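Local coordinates for protein lectin 2 (Agrocybe aegerita, PDB 4TQJ) that binds glycans that carry a non-reducing terminal N-acetylglucosamine, acting as a fungal sugar-recognising lectin, at residues 223-231 against 243-252. The protein carries 1 engineered substitution. Sequence-based numbering, arbitrary orientation.
Sequences WKIGDHPRF and IIGCGKAGCW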
loop_
_atom_site.group_PDB
_atom_site.type_symbol
_atom_site.label_atom_id
_atom_site.label_comp_id
_atom_site.label_asym_id
_atom_site.label_seq_id
_atom_site.Cartn_x
_atom_site.Cartn_y
_atom_site.Cartn_z
ATOM N N TRP A 223 23.343 33.834 0.652
ATOM C CA TRP A 223 22.178 32.987 0.377
ATOM C C TRP A 223 20.898 33.531 1.029
ATOM O O TRP A 223 20.807 33.576 2.249
ATOM C CB TRP A 223 22.465 31.560 0.874
ATOM C CG TRP A 223 23.548 30.907 0.063
ATOM C CD1 TRP A 223 24.905 31.100 0.185
ATOM C CD2 TRP A 223 23.369 30.001 -1.028
ATOM N NE1 TRP A 223 25.573 30.354 -0.763
ATOM C CE2 TRP A 223 24.652 29.677 -1.524
ATOM C CE3 TRP A 223 22.248 29.427 -1.637
ATOM C CZ2 TRP A 223 24.844 28.794 -2.594
ATOM C CZ3 TRP A 223 22.437 28.558 -2.705
ATOM C CH2 TRP A 223 23.727 28.256 -3.177
ATOM N N LYS A 224 19.904 33.925 0.229
ATOM C CA LYS A 224 18.675 34.484 0.802
ATOM C C LYS A 224 17.468 33.539 0.746
ATOM O O LYS A 224 17.276 32.803 -0.231
ATOM C CB LYS A 224 18.310 35.809 0.143
ATOM C CG LYS A 224 19.403 36.866 0.157
ATOM C CD LYS A 224 18.858 38.104 -0.546
ATOM C CE LYS A 224 19.953 39.070 -0.968
ATOM N NZ LYS A 224 19.394 40.178 -1.810
ATOM N N ILE A 225 16.650 33.588 1.797
ATOM C CA ILE A 225 15.469 32.730 1.904
ATOM C C ILE A 225 14.573 32.736 0.644
ATOM O O ILE A 225 14.146 31.687 0.160
ATOM C CB ILE A 225 14.653 33.044 3.180
ATOM C CG1 ILE A 225 15.446 32.613 4.414
ATOM C CG2 ILE A 225 13.309 32.316 3.155
ATOM C CD1 ILE A 225 15.726 31.096 4.442
ATOM N N GLY A 226 14.273 33.879 0.065
ATOM C CA GLY A 226 13.397 33.741 -1.095
ATOM C C GLY A 226 14.102 33.044 -2.258
ATOM O O GLY A 226 13.771 31.943 -2.754
ATOM N N ASP A 227 15.179 33.703 -2.619
ATOM C CA ASP A 227 15.724 33.707 -3.940
ATOM C C ASP A 227 16.652 32.536 -4.217
ATOM O O ASP A 227 16.895 32.207 -5.376
ATOM C CB ASP A 227 16.473 35.031 -4.050
ATOM C CG ASP A 227 15.656 36.192 -3.492
ATOM O OD1 ASP A 227 16.211 37.064 -2.797
ATOM O OD2 ASP A 227 14.440 36.228 -3.753
ATOM N N HIS A 228 17.153 31.919 -3.148
ATOM C CA HIS A 228 18.179 30.884 -3.243
ATOM C C HIS A 228 17.821 29.669 -2.410
ATOM O O HIS A 228 18.331 29.503 -1.293
ATOM C CB HIS A 228 19.529 31.420 -2.782
ATOM C CG HIS A 228 19.923 32.700 -3.451
ATOM N ND1 HIS A 228 20.073 33.884 -2.759
ATOM C CD2 HIS A 228 20.175 32.990 -4.747
ATOM C CE1 HIS A 228 20.414 34.844 -3.599
ATOM N NE2 HIS A 228 20.479 34.328 -4.816
ATOM N N PRO A 229 16.941 28.816 -2.948
ATOM C CA PRO A 229 16.513 27.591 -2.261
ATOM C C PRO A 229 17.684 26.662 -1.937
ATOM O O PRO A 229 18.601 26.535 -2.744
ATOM C CB PRO A 229 15.560 26.931 -3.272
ATOM C CG PRO A 229 15.841 27.602 -4.589
ATOM C CD PRO A 229 16.262 28.991 -4.246
ATOM N N ARG A 230 17.652 26.048 -0.759
ATOM C CA ARG A 230 18.666 25.076 -0.361
ATOM C C ARG A 230 18.013 23.778 0.082
ATOM O O ARG A 230 16.935 23.783 0.686
ATOM C CB ARG A 230 19.547 25.624 0.759
ATOM C CG ARG A 230 20.640 26.577 0.254
ATOM C CD ARG A 230 20.843 27.725 1.241
ATOM N NE ARG A 230 19.774 28.719 1.123
ATOM C CZ ARG A 230 19.498 29.646 2.041
ATOM N NH1 ARG A 230 20.209 29.713 3.168
ATOM N NH2 ARG A 230 18.503 30.502 1.836
ATOM N N PHE A 231 18.700 22.676 -0.189
ATOM C CA PHE A 231 18.160 21.349 0.056
ATOM C C PHE A 231 19.184 20.426 0.692
ATOM O O PHE A 231 20.395 20.592 0.511
ATOM C CB PHE A 231 17.733 20.710 -1.267
ATOM C CG PHE A 231 16.902 21.596 -2.136
ATOM C CD1 PHE A 231 15.517 21.566 -2.054
ATOM C CD2 PHE A 231 17.499 22.454 -3.041
ATOM C CE1 PHE A 231 14.736 22.376 -2.865
ATOM C CE2 PHE A 231 16.729 23.278 -3.859
ATOM C CZ PHE A 231 15.338 23.230 -3.775
ATOM N N ILE A 243 24.537 18.484 0.508
ATOM C CA ILE A 243 23.880 19.777 0.480
ATOM C C ILE A 243 23.959 20.410 -0.900
ATOM O O ILE A 243 24.995 20.366 -1.556
ATOM C CB ILE A 243 24.436 20.710 1.554
ATOM C CG1 ILE A 243 24.018 20.189 2.933
ATOM C CG2 ILE A 243 23.933 22.119 1.353
ATOM C CD1 ILE A 243 24.632 20.943 4.059
ATOM N N ILE A 244 22.837 20.968 -1.345
ATOM C CA ILE A 244 22.778 21.617 -2.642
ATOM C C ILE A 244 21.865 22.825 -2.560
ATOM O O ILE A 244 20.907 22.836 -1.799
ATOM C CB ILE A 244 22.327 20.632 -3.758
ATOM C CG1 ILE A 244 22.263 21.324 -5.123
ATOM C CG2 ILE A 244 20.987 19.981 -3.400
ATOM C CD1 ILE A 244 22.205 20.355 -6.315
ATOM N N GLY A 245 22.193 23.863 -3.319
ATOM C CA GLY A 245 21.428 25.090 -3.281
ATOM C C GLY A 245 21.474 25.764 -4.633
ATOM O O GLY A 245 22.483 25.699 -5.330
ATOM N N CYS A 246 20.374 26.401 -5.005
ATOM C CA CYS A 246 20.305 27.150 -6.250
ATOM C C CYS A 246 20.605 28.614 -5.953
ATOM O O CYS A 246 19.804 29.298 -5.319
ATOM C CB CYS A 246 18.910 27.026 -6.862
ATOM S SG CYS A 246 18.366 25.315 -7.045
ATOM N N GLY A 247 21.764 29.077 -6.410
ATOM C CA GLY A 247 22.245 30.400 -6.078
ATOM C C GLY A 247 22.148 31.387 -7.222
ATOM O O GLY A 247 21.136 31.441 -7.908
ATOM N N LYS A 248 23.195 32.186 -7.405
ATOM C CA LYS A 248 23.207 33.199 -8.457
ATOM C C LYS A 248 23.679 32.574 -9.753
ATOM O O LYS A 248 22.949 32.560 -10.756
ATOM C CB LYS A 248 24.153 34.348 -8.066
ATOM C CG LYS A 248 24.205 35.522 -9.043
ATOM C CD LYS A 248 25.303 36.513 -8.639
ATOM C CE LYS A 248 25.130 37.877 -9.300
ATOM N NZ LYS A 248 25.183 37.826 -10.781
ATOM N N ALA A 249 24.904 32.048 -9.725
ATOM C CA ALA A 249 25.547 31.522 -10.931
ATOM C C ALA A 249 24.988 30.162 -11.338
ATOM O O ALA A 249 25.190 29.729 -12.469
ATOM C CB ALA A 249 27.073 31.450 -10.763
ATOM N N GLY A 250 24.258 29.505 -10.436
ATOM C CA GLY A 250 23.749 28.160 -10.703
ATOM C C GLY A 250 23.600 27.333 -9.433
ATOM O O GLY A 250 23.357 27.898 -8.377
ATOM N N CYS A 251 23.747 26.009 -9.533
ATOM C CA CYS A 251 23.661 25.126 -8.365
ATOM C C CYS A 251 25.026 24.788 -7.786
ATOM O O CYS A 251 25.923 24.309 -8.494
ATOM C CB CYS A 251 22.942 23.818 -8.707
ATOM S SG CYS A 251 21.305 24.031 -9.384
ATOM N N TRP A 252 25.155 25.037 -6.489
ATOM C CA TRP A 252 26.365 24.775 -5.730
ATOM C C TRP A 252 26.137 23.579 -4.809
ATOM O O TRP A 252 25.099 23.507 -4.152
ATOM C CB TRP A 252 26.660 25.988 -4.856
ATOM C CG TRP A 252 27.104 27.175 -5.645
ATOM C CD1 TRP A 252 26.316 28.159 -6.180
ATOM C CD2 TRP A 252 28.454 27.511 -5.978
ATOM N NE1 TRP A 252 27.101 29.083 -6.840
ATOM C CE2 TRP A 252 28.417 28.710 -6.723
ATOM C CE3 TRP A 252 29.692 26.914 -5.713
ATOM C CZ2 TRP A 252 29.575 29.323 -7.214
ATOM C CZ3 TRP A 252 30.847 27.519 -6.213
ATOM C CH2 TRP A 252 30.777 28.717 -6.945
HETATM O O HOH W 1 18.109 30.798 -7.132
#
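The backbone oxygen of P229 draws two donors from the strand beside it: C246 N gives it a hydrogen bond of 2.9 Å, and the CA of G245 makes a weaker CA-H...O approach at 3.2 Å. Two residues further along, F231 and I244 form the hydrogen-bonded antiparallel couple, F231 N to I244 O being the shorter bond at 2.7 Å, and I244 N returns to F231 O. The non-hydrogen-bonded pair R230 and G245 lies between, where the absence of a side chain lets the benzo end of W223 lie close to the backbone, its CZ3 3.5 Å from G245 C, which meets the indole at its edge. W223 CZ2 comes within 3.9 Å of W252 CD1, the side chains crossing at about a right angle, while W223 NE1 is bonded to N215. C246 O receives a CA-H...O contact from H228 CA (3.1 Å), a water sits between it and D227 O, and H228 CD2 lies 3.5 Å from G247 C. On the side of F231 and I244, C246 SG lies at the edge of the F231 ring, 4.1 Å from CE2, and P229 CG rests on C246 CB; I287 and R285 of the next sheet cover this side. The R230 chain, bent at chi3 (-77°), brings a guanidinium face over W223 CB; NE binds H228 O and NH1 binds F216 O. Such a loop-on-hairpin contact within one four-stranded blade is characteristic of a beta-propeller, consistent with FG-GAP-like repeats.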